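Local coordinates for protein sugar kinase, pfkB family (Thermotoga maritima, PDB 2AJR) that probably phosphorylates a sugar phosphate with ATP, as a possible 1-phosphofructokinase of the ribokinase-like pfkB family, and binds magnesium, at residues Leu256-Glu261 with Thr326-Lys331; His135-Tyr140 with Asn166-Leu171; Pro21-Glu26 with Gly79-Glu84. All coordinates share one frame; numbering follows the deposited sequence.

Contact 1: Leu256-Glu261 with Thr326-Lys331; sequences LIRSKE and TVERVK
Leu256 and Glu328 trade backbone bonds in both directions: the amide N of Leu256 reaches Glu328 O at 2.8 Å, and the N of Glu328 returns to Leu256 O. Two residues further on, Arg258 N meets Thr326 O at 3.0 Å and Thr326 N meets Arg258 O at 2.9 Å. Ile257 and Val327 sit between these two hydrogen-bonded pairs as the non-hydrogen-bonded pair, which makes this a regular antiparallel ladder of strands 254-259 and 325-329. The tightly packed part lies at buried Leu256. There Val330 lays its CG2 3.8 Å from Leu256 CB, and both side chains also touch Phe220 of helix 220-233. On the other face Ile257 turns to Ala294 and Phe298 of helix 290-304, while its CG1 only grazes Val327 CG2 at 4.4 Å. The solvent side is looser. Glu328 runs beside Leu256, both pointing the same way, and its extended chain carries the carboxylate toward Arg258. The salt bridge from Arg258 NE to Glu328 OE2 is long, at 4.0 Å, with the guanidinium and carboxylate planes 67° apart. Past it, the side chain of Lys260 crosses Thr326 at about a right angle, CE lying 4.0 Å from CG2, the methyl that stands anti to the carbonyl carbon. An alanine in place of Thr326, lacking CG2 and OG1, would probably leave the Lys260 chain without the methyl it crosses and open a small gap beside Arg258 CB. The chemistry divides accordingly: main-chain bonds hold the edge strand of the large sheet in register, apolar side chains of Leu256, Ile257 and Val330 join the strand pair to the helices, and the loosely matched charges probably add little to the grip.

Contact 2: His135-Tyr140 with Asn166-Leu171; sequences HFLRRY and NELVRL
Tyr140 and Leu168 carry this contact between helices 130-144 and 164-174, which run nearly parallel, 18° apart, with axes 11.3 Å from each other. At that spacing the backbones stay well separated and side chains, above all that of Tyr140, do the bridging. The polar part is a single hydrogen bond. Tyr140 OH gives its proton to Leu168 O at 2.6 Å, approaching from above the carbonyl plane, 42° out of it. The CA to CB bond of Tyr140 already points to the second helix, and CG continues anti to the backbone N (chi1 178°). The CH-pi part uses the same pair: Leu168 CD2 sits over the middle of the tyrosine ring, 3.4 Å from its centroid and almost on the ring normal. The tyrosine is therefore held by its hydroxyl and by one face together. Leu171 comes to the rim instead, with CB 3.9 Å from Tyr140 CE2 and near the ring plane. The purely apolar part again converges on Leu168 CD2. Phe136 offers the edge of its ring, CE2 lying 3.7 Å from that methyl, and Leu137 meets it methyl to methyl, CD2 to CD2, at 4.0 Å. Against the helices lies the parallel part of the large mixed sheet: Tyr140 and Leu168 both rest on Ile152 of strand 149-153, and Phe136 and Tyr140 also touch Val17 of strand 14-18. This is the usual layering of an alpha/beta fold, neighbouring helices side by side on one face of the sheet. Chemically, the contact is a buried greasy interface in which one methyl serves three partners; the hydrogen bond to a main-chain carbonyl satisfies the phenol hydroxyl and holds the tip of the ring, while Leu168 CD2 over its face probably limits its rotation.

Contact 3: Pro21-Glu26 with Gly79-Glu84; sequences PALDRE and GKILVE
Leu82 pushes its CD1 methyl against Pro21 and Ala22 at the start of the strand, lying 3.3 Å from Ala22 O. The same methyl is 3.9 Å from Pro21 CB. The hollow is thus lined by one ring carbon and by main chain. Leu82 CG stands anti to its backbone N (chi1 -169°), on a side chain that leaves the helix toward the strand. Leu23 is the answering bump. It straddles Ile81 with both methyls: CD2 rests 4.0 Å from Ile81 CG2, CD1 lies about as far from the same methyl, and the two side chains cross at about a right angle. Leu23 CD2 also reaches the shoulder of the helix, 4.3 Å from Leu82 CB. The two bumps thus act side by side, Leu82 on the strand's start and Leu23 on Ile81, without a hydrogen bond between the segments. Strand and helix run nearly perpendicular, at 83°, so the touch is short. Strand 22-28 belongs to the four-stranded sheet, flanked by 46-51 and 105-112, while Val83 of helix 76-89 faces strand 93-100 of the large sheet; Ile81 also packs on Met78 of the second subunit.

No two of the three contacts share a helix or strand, and they differ in depth. Contacts 2 and 3 are buried; contact 1 is partly open and lies about 36 Å, centre to centre, from either, across the chain's centre. Contact 1 forms one outer edge of the large sheet, where the chain's last strand lies, through paired main-chain atoms, whereas contact 2 packs two helices laid on that sheet, with one tyrosine hydroxyl as its polar link. Contact 3, about 23 Å from contact 2 between centres, relies on apolar contact alone to join the small sheet to a helix beside the large one, close to the second subunit.

Contact 1: Leu256-Glu261 with Thr326-Lys331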
loop_
_atom_site.group_PDB
_atom_site.type_symbol
_atom_site.label_atom_id
_atom_site.label_comp_id
_atom_site.label_asym_id
_atom_site.label_seq_id
_atom_site.Cartn_x
_atom_site.Cartn_y
_atom_site.Cartn_z
ATOM N N LEU A 256 -23.047 29.253 12.948
ATOM C CA LEU A 256 -21.922 28.408 13.355
ATOM C C LEU A 256 -22.454 27.178 14.027
ATOM O O LEU A 256 -23.168 27.284 15.020
ATOM C CB LEU A 256 -21.016 29.139 14.329
ATOM C CG LEU A 256 -19.817 28.371 14.888
ATOM C CD1 LEU A 256 -18.932 27.815 13.768
ATOM C CD2 LEU A 256 -19.005 29.295 15.834
ATOM N N ILE A 257 -22.121 26.017 13.471
ATOM C CA ILE A 257 -22.509 24.718 14.010
ATOM C C ILE A 257 -21.291 24.153 14.747
ATOM O O ILE A 257 -20.190 24.071 14.162
ATOM C CB ILE A 257 -22.920 23.727 12.875
ATOM C CG1 ILE A 257 -23.997 24.342 11.981
ATOM C CG2 ILE A 257 -23.409 22.433 13.445
ATOM C CD1 ILE A 257 -24.266 23.566 10.740
ATOM N N ARG A 258 -21.469 23.775 16.012
ATOM C CA ARG A 258 -20.358 23.230 16.799
ATOM C C ARG A 258 -20.685 21.870 17.367
ATOM O O ARG A 258 -21.790 21.660 17.875
ATOM C CB ARG A 258 -20.066 24.109 17.991
ATOM C CG ARG A 258 -19.584 25.490 17.695
ATOM C CD ARG A 258 -19.200 26.090 18.996
ATOM N NE ARG A 258 -18.650 27.423 18.876
ATOM C CZ ARG A 258 -17.355 27.713 18.811
ATOM N NH1 ARG A 258 -16.443 26.742 18.787
ATOM N NH2 ARG A 258 -16.976 28.992 18.756
ATOM N N SER A 259 -19.715 20.960 17.311
ATOM C CA SER A 259 -19.829 19.706 18.041
ATOM C C SER A 259 -19.837 20.002 19.542
ATOM O O SER A 259 -18.973 20.713 20.021
ATOM C CB SER A 259 -18.655 18.790 17.715
ATOM O OG SER A 259 -18.634 17.681 18.595
ATOM N N LYS A 260 -20.816 19.471 20.271
ATOM C CA LYS A 260 -20.886 19.651 21.727
ATOM C C LYS A 260 -19.682 19.042 22.441
ATOM O O LYS A 260 -19.362 19.451 23.550
ATOM C CB LYS A 260 -22.170 19.033 22.318
ATOM C CG LYS A 260 -23.461 19.863 22.121
ATOM C CD LYS A 260 -24.609 19.396 23.007
ATOM C CE LYS A 260 -25.951 19.954 22.523
ATOM N NZ LYS A 260 -27.137 19.567 23.388
ATOM N N GLU A 261 -19.030 18.061 21.824
ATOM C CA GLU A 261 -17.964 17.319 22.489
ATOM C C GLU A 261 -16.783 17.124 21.539
ATOM O O GLU A 261 -16.920 17.307 20.338
ATOM C CB GLU A 261 -18.507 15.977 23.008
ATOM N N THR A 326 -24.580 22.260 18.542
ATOM C CA THR A 326 -25.333 23.496 18.722
ATOM C C THR A 326 -25.250 24.309 17.452
ATOM O O THR A 326 -24.351 24.114 16.656
ATOM C CB THR A 326 -24.833 24.356 19.950
ATOM O OG1 THR A 326 -23.447 24.671 19.821
ATOM C CG2 THR A 326 -25.053 23.623 21.281
ATOM N N VAL A 327 -26.210 25.206 17.255
ATOM C CA VAL A 327 -26.138 26.232 16.211
ATOM C C VAL A 327 -26.206 27.607 16.875
ATOM O O VAL A 327 -27.095 27.869 17.678
ATOM C CB VAL A 327 -27.312 26.139 15.192
ATOM C CG1 VAL A 327 -27.106 27.160 14.053
ATOM C CG2 VAL A 327 -27.469 24.721 14.648
ATOM N N GLU A 328 -25.268 28.481 16.549
ATOM C CA GLU A 328 -25.309 29.867 17.014
ATOM C C GLU A 328 -25.463 30.720 15.771
ATOM O O GLU A 328 -25.030 30.330 14.674
ATOM C CB GLU A 328 -24.006 30.258 17.724
ATOM C CG GLU A 328 -23.410 29.171 18.623
ATOM C CD GLU A 328 -22.112 29.602 19.288
ATOM O OE1 GLU A 328 -21.364 30.362 18.655
ATOM O OE2 GLU A 328 -21.858 29.195 20.454
ATOM N N ARG A 329 -26.069 31.884 15.929
ATOM C CA ARG A 329 -26.142 32.831 14.834
ATOM C C ARG A 329 -25.014 33.831 14.961
ATOM O O ARG A 329 -24.900 34.507 15.991
ATOM C CB ARG A 329 -27.471 33.560 14.835
ATOM C CG ARG A 329 -27.582 34.488 13.674
ATOM C CD ARG A 329 -28.943 34.449 13.079
ATOM N NE ARG A 329 -28.993 35.286 11.891
ATOM C CZ ARG A 329 -30.084 35.477 11.160
ATOM N NH1 ARG A 329 -31.232 34.909 11.501
ATOM N NH2 ARG A 329 -30.026 36.262 10.092
ATOM N N VAL A 330 -24.195 33.929 13.910
ATOM C CA VAL A 330 -23.046 34.828 13.899
ATOM C C VAL A 330 -23.452 36.235 13.418
ATOM O O VAL A 330 -23.125 37.223 14.061
ATOM C CB VAL A 330 -21.903 34.260 13.022
ATOM C CG1 VAL A 330 -20.653 35.132 13.113
ATOM C CG2 VAL A 330 -21.587 32.818 13.416
ATOM N N LYS A 331 -24.176 36.302 12.301
ATOM C CA LYS A 331 -24.674 37.559 11.704
ATOM C C LYS A 331 -26.078 37.362 11.118
ATOM O O LYS A 331 -26.897 38.271 11.155
ATOM C CB LYS A 331 -23.781 38.007 10.545
ATOM C CG LYS A 331 -22.528 38.784 10.891
ATOM C CD LYS A 331 -21.592 38.835 9.661
ATOM C CE LYS A 331 -20.551 39.970 9.726
ATOM N NZ LYS A 331 -19.311 39.661 8.917
ATOM O OXT LYS A 331 -26.427 36.309 10.554
#

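Contact 2: His135-Tyr140 with Asn166-Leu171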
loop_
_atom_site.group_PDB
_atom_site.type_symbol
_atom_site.label_atom_id
_atom_site.label_comp_id
_atom_site.label_asym_id
_atom_site.label_seq_id
_atom_site.Cartn_x
_atom_site.Cartn_y
_atom_site.Cartn_z
ATOM N N HIS A 135 -13.364 12.524 -23.799
ATOM C CA HIS A 135 -14.346 11.465 -23.670
ATOM C C HIS A 135 -15.117 11.643 -22.388
ATOM O O HIS A 135 -16.323 11.437 -22.359
ATOM C CB HIS A 135 -13.677 10.099 -23.676
ATOM C CG HIS A 135 -13.128 9.710 -25.003
ATOM N ND1 HIS A 135 -12.145 8.757 -25.144
ATOM C CD2 HIS A 135 -13.417 10.145 -26.253
ATOM C CE1 HIS A 135 -11.858 8.612 -26.429
ATOM N NE2 HIS A 135 -12.618 9.440 -27.124
ATOM N N PHE A 136 -14.430 12.039 -21.324
ATOM C CA PHE A 136 -15.118 12.320 -20.077
ATOM C C PHE A 136 -16.137 13.458 -20.213
ATOM O O PHE A 136 -17.265 13.342 -19.725
ATOM C CB PHE A 136 -14.143 12.644 -18.936
ATOM C CG PHE A 136 -14.848 13.050 -17.685
ATOM C CD1 PHE A 136 -15.327 12.092 -16.806
ATOM C CD2 PHE A 136 -15.109 14.380 -17.422
ATOM C CE1 PHE A 136 -16.023 12.448 -15.656
ATOM C CE2 PHE A 136 -15.811 14.745 -16.273
ATOM C CZ PHE A 136 -16.275 13.771 -15.395
ATOM N N LEU A 137 -15.747 14.562 -20.840
ATOM C CA LEU A 137 -16.648 15.734 -20.911
ATOM C C LEU A 137 -17.894 15.395 -21.706
ATOM O O LEU A 137 -18.994 15.827 -21.386
ATOM C CB LEU A 137 -15.951 16.948 -21.545
ATOM C CG LEU A 137 -14.826 17.575 -20.716
ATOM C CD1 LEU A 137 -14.019 18.618 -21.530
ATOM C CD2 LEU A 137 -15.417 18.164 -19.445
ATOM N N ARG A 138 -17.691 14.588 -22.731
ATOM C CA ARG A 138 -18.743 14.154 -23.624
ATOM C C ARG A 138 -19.767 13.281 -22.874
ATOM O O ARG A 138 -20.975 13.433 -23.066
ATOM C CB ARG A 138 -18.089 13.410 -24.788
ATOM C CG ARG A 138 -18.805 13.472 -26.115
ATOM C CD ARG A 138 -19.892 12.434 -26.202
ATOM N NE ARG A 138 -19.763 11.639 -27.416
ATOM C CZ ARG A 138 -18.992 10.561 -27.549
ATOM N NH1 ARG A 138 -18.241 10.106 -26.554
ATOM N NH2 ARG A 138 -18.964 9.933 -28.701
ATOM N N ARG A 139 -19.292 12.388 -22.009
ATOM C CA ARG A 139 -20.184 11.561 -21.180
ATOM C C ARG A 139 -20.842 12.359 -20.075
ATOM O O ARG A 139 -21.982 12.084 -19.690
ATOM C CB ARG A 139 -19.413 10.450 -20.493
ATOM C CG ARG A 139 -19.000 9.338 -21.365
ATOM C CD ARG A 139 -18.647 8.143 -20.500
ATOM N NE ARG A 139 -18.257 7.008 -21.320
ATOM C CZ ARG A 139 -17.545 5.977 -20.896
ATOM N NH1 ARG A 139 -17.131 5.898 -19.640
ATOM N NH2 ARG A 139 -17.239 5.015 -21.744
ATOM N N TYR A 140 -20.087 13.300 -19.518
ATOM C CA TYR A 140 -20.600 14.176 -18.468
ATOM C C TYR A 140 -21.839 14.933 -18.973
ATOM O O TYR A 140 -22.876 14.932 -18.310
ATOM C CB TYR A 140 -19.509 15.150 -17.997
ATOM C CG TYR A 140 -19.956 16.134 -16.936
ATOM C CD1 TYR A 140 -20.121 15.744 -15.614
ATOM C CD2 TYR A 140 -20.217 17.462 -17.261
ATOM C CE1 TYR A 140 -20.538 16.655 -14.636
ATOM C CE2 TYR A 140 -20.631 18.375 -16.295
ATOM C CZ TYR A 140 -20.785 17.972 -14.985
ATOM O OH TYR A 140 -21.195 18.899 -14.045
ATOM N N ASN A 166 -14.203 24.247 -13.531
ATOM C CA ASN A 166 -15.013 25.357 -13.950
ATOM C C ASN A 166 -15.959 24.873 -15.047
ATOM O O ASN A 166 -17.152 25.125 -14.985
ATOM C CB ASN A 166 -14.128 26.511 -14.430
ATOM C CG ASN A 166 -14.905 27.764 -14.681
ATOM O OD1 ASN A 166 -15.697 27.841 -15.616
ATOM N ND2 ASN A 166 -14.696 28.761 -13.834
ATOM N N GLU A 167 -15.436 24.146 -16.031
ATOM C CA GLU A 167 -16.276 23.719 -17.149
ATOM C C GLU A 167 -17.390 22.821 -16.633
ATOM O O GLU A 167 -18.514 22.914 -17.097
ATOM C CB GLU A 167 -15.467 23.018 -18.255
ATOM C CG GLU A 167 -16.183 22.926 -19.610
ATOM N N LEU A 168 -17.081 21.981 -15.653
ATOM C CA LEU A 168 -18.056 21.024 -15.125
ATOM C C LEU A 168 -19.212 21.701 -14.414
ATOM O O LEU A 168 -20.362 21.271 -14.548
ATOM C CB LEU A 168 -17.388 20.046 -14.155
ATOM C CG LEU A 168 -16.430 19.073 -14.840
ATOM C CD1 LEU A 168 -15.675 18.259 -13.809
ATOM C CD2 LEU A 168 -17.184 18.183 -15.816
ATOM N N VAL A 169 -18.899 22.735 -13.637
ATOM C CA VAL A 169 -19.922 23.518 -12.944
ATOM C C VAL A 169 -20.756 24.273 -13.969
ATOM O O VAL A 169 -21.981 24.373 -13.854
ATOM C CB VAL A 169 -19.284 24.527 -11.958
ATOM C CG1 VAL A 169 -20.310 25.546 -11.470
ATOM C CG2 VAL A 169 -18.625 23.793 -10.783
ATOM N N ARG A 170 -20.073 24.790 -14.983
ATOM C CA ARG A 170 -20.702 25.630 -15.979
ATOM C C ARG A 170 -21.718 24.829 -16.781
ATOM O O ARG A 170 -22.867 25.232 -16.935
ATOM C CB ARG A 170 -19.634 26.233 -16.898
ATOM C CG ARG A 170 -20.075 27.511 -17.608
ATOM C CD ARG A 170 -19.286 27.709 -18.890
ATOM N NE ARG A 170 -19.633 26.670 -19.859
ATOM C CZ ARG A 170 -18.953 26.397 -20.967
ATOM N NH1 ARG A 170 -17.859 27.083 -21.284
ATOM N NH2 ARG A 170 -19.372 25.426 -21.769
ATOM N N LEU A 171 -21.281 23.687 -17.291
ATOM C CA LEU A 171 -22.158 22.797 -18.029
ATOM C C LEU A 171 -23.378 22.409 -17.191
ATOM O O LEU A 171 -24.509 22.462 -17.684
ATOM C CB LEU A 171 -21.386 21.552 -18.452
ATOM C CG LEU A 171 -20.312 21.780 -19.520
ATOM C CD1 LEU A 171 -19.254 20.673 -19.484
ATOM C CD2 LEU A 171 -20.965 21.865 -20.882
#

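Contact 3: Pro21-Glu26 with Gly79-Glu84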
loop_
_atom_site.group_PDB
_atom_site.type_symbol
_atom_site.label_atom_id
_atom_site.label_comp_id
_atom_site.label_asym_id
_atom_site.label_seq_id
_atom_site.Cartn_x
_atom_site.Cartn_y
_atom_site.Cartn_z
ATOM N N PRO A 21 -10.295 8.848 -8.312
ATOM C CA PRO A 21 -10.719 7.842 -7.344
ATOM C C PRO A 21 -9.564 7.149 -6.672
ATOM O O PRO A 21 -8.444 7.204 -7.170
ATOM C CB PRO A 21 -11.434 6.798 -8.208
ATOM C CG PRO A 21 -11.728 7.478 -9.485
ATOM C CD PRO A 21 -10.626 8.446 -9.688
ATOM N N ALA A 22 -9.836 6.464 -5.563
ATOM C CA ALA A 22 -8.795 5.683 -4.904
ATOM C C ALA A 22 -9.363 4.418 -4.281
ATOM O O ALA A 22 -10.532 4.372 -3.940
ATOM C CB ALA A 22 -8.088 6.525 -3.865
ATOM N N LEU A 23 -8.536 3.384 -4.183
ATOM C CA LEU A 23 -8.762 2.297 -3.248
ATOM C C LEU A 23 -8.126 2.682 -1.922
ATOM O O LEU A 23 -6.943 2.972 -1.862
ATOM C CB LEU A 23 -8.119 1.012 -3.752
ATOM C CG LEU A 23 -8.884 0.369 -4.893
ATOM C CD1 LEU A 23 -8.007 -0.628 -5.617
ATOM C CD2 LEU A 23 -10.127 -0.291 -4.334
ATOM N N ASP A 24 -8.913 2.700 -0.863
ATOM C CA ASP A 24 -8.415 3.042 0.451
ATOM C C ASP A 24 -8.036 1.755 1.145
ATOM O O ASP A 24 -8.878 0.871 1.323
ATOM C CB ASP A 24 -9.485 3.770 1.268
ATOM C CG ASP A 24 -9.594 5.231 0.920
ATOM O OD1 ASP A 24 -8.529 5.892 0.785
ATOM O OD2 ASP A 24 -10.748 5.727 0.788
ATOM N N ARG A 25 -6.764 1.628 1.506
ATOM C CA ARG A 25 -6.331 0.559 2.378
ATOM C C ARG A 25 -6.146 1.086 3.788
ATOM O O ARG A 25 -5.162 1.772 4.080
ATOM C CB ARG A 25 -5.030 -0.060 1.893
ATOM C CG ARG A 25 -4.559 -1.199 2.840
ATOM C CD ARG A 25 -3.920 -2.353 2.098
ATOM N NE ARG A 25 -4.898 -3.187 1.397
ATOM C CZ ARG A 25 -5.681 -4.103 1.970
ATOM N NH1 ARG A 25 -5.638 -4.332 3.280
ATOM N NH2 ARG A 25 -6.517 -4.800 1.218
ATOM N N GLU A 26 -7.095 0.752 4.658
ATOM C CA GLU A 26 -7.035 1.110 6.075
ATOM C C GLU A 26 -6.375 -0.018 6.877
ATOM O O GLU A 26 -6.662 -1.201 6.702
ATOM C CB GLU A 26 -8.441 1.392 6.620
ATOM C CG GLU A 26 -9.301 2.425 5.831
ATOM C CD GLU A 26 -10.801 1.988 5.691
ATOM O OE1 GLU A 26 -11.563 2.148 6.695
ATOM O OE2 GLU A 26 -11.201 1.486 4.578
ATOM N N GLY A 79 -8.097 -0.184 -10.889
ATOM C CA GLY A 79 -9.354 0.257 -11.448
ATOM C C GLY A 79 -10.379 -0.853 -11.436
ATOM O O GLY A 79 -11.519 -0.631 -11.044
ATOM N N LYS A 80 -9.971 -2.047 -11.854
ATOM C CA LYS A 80 -10.895 -3.177 -11.937
ATOM C C LYS A 80 -11.460 -3.531 -10.577
ATOM O O LYS A 80 -12.663 -3.756 -10.435
ATOM C CB LYS A 80 -10.220 -4.424 -12.536
ATOM C CG LYS A 80 -11.057 -5.703 -12.371
ATOM C CD LYS A 80 -10.730 -6.777 -13.428
ATOM C CE LYS A 80 -11.540 -8.084 -13.219
ATOM N NZ LYS A 80 -11.594 -8.543 -11.760
ATOM N N ILE A 81 -10.583 -3.590 -9.584
ATOM C CA ILE A 81 -11.004 -3.857 -8.232
ATOM C C ILE A 81 -12.002 -2.796 -7.784
ATOM O O ILE A 81 -13.045 -3.122 -7.227
ATOM C CB ILE A 81 -9.818 -3.869 -7.255
ATOM C CG1 ILE A 81 -8.849 -4.999 -7.590
ATOM C CG2 ILE A 81 -10.311 -4.022 -5.805
ATOM C CD1 ILE A 81 -7.506 -4.847 -6.858
ATOM N N LEU A 82 -11.692 -1.527 -8.028
ATOM C CA LEU A 82 -12.571 -0.436 -7.564
ATOM C C LEU A 82 -13.983 -0.598 -8.105
ATOM O O LEU A 82 -14.947 -0.545 -7.342
ATOM C CB LEU A 82 -12.017 0.941 -7.966
ATOM C CG LEU A 82 -12.656 2.179 -7.339
ATOM C CD1 LEU A 82 -11.582 3.158 -6.843
ATOM C CD2 LEU A 82 -13.595 2.879 -8.291
ATOM N N VAL A 83 -14.106 -0.826 -9.412
ATOM C CA VAL A 83 -15.411 -0.837 -10.050
ATOM C C VAL A 83 -16.209 -2.018 -9.537
ATOM O O VAL A 83 -17.410 -1.896 -9.265
ATOM C CB VAL A 83 -15.307 -0.858 -11.611
ATOM C CG1 VAL A 83 -16.666 -1.082 -12.257
ATOM C CG2 VAL A 83 -14.699 0.440 -12.112
ATOM N N GLU A 84 -15.544 -3.157 -9.384
ATOM C CA GLU A 84 -16.239 -4.370 -8.999
ATOM C C GLU A 84 -16.675 -4.291 -7.557
ATOM O O GLU A 84 -17.812 -4.601 -7.235
ATOM C CB GLU A 84 -15.369 -5.595 -9.239
ATOM C CG GLU A 84 -15.364 -5.976 -10.696
ATOM C CD GLU A 84 -14.668 -7.287 -10.995
ATOM O OE1 GLU A 84 -14.291 -8.022 -10.035
ATOM O OE2 GLU A 84 -14.512 -7.572 -12.212
#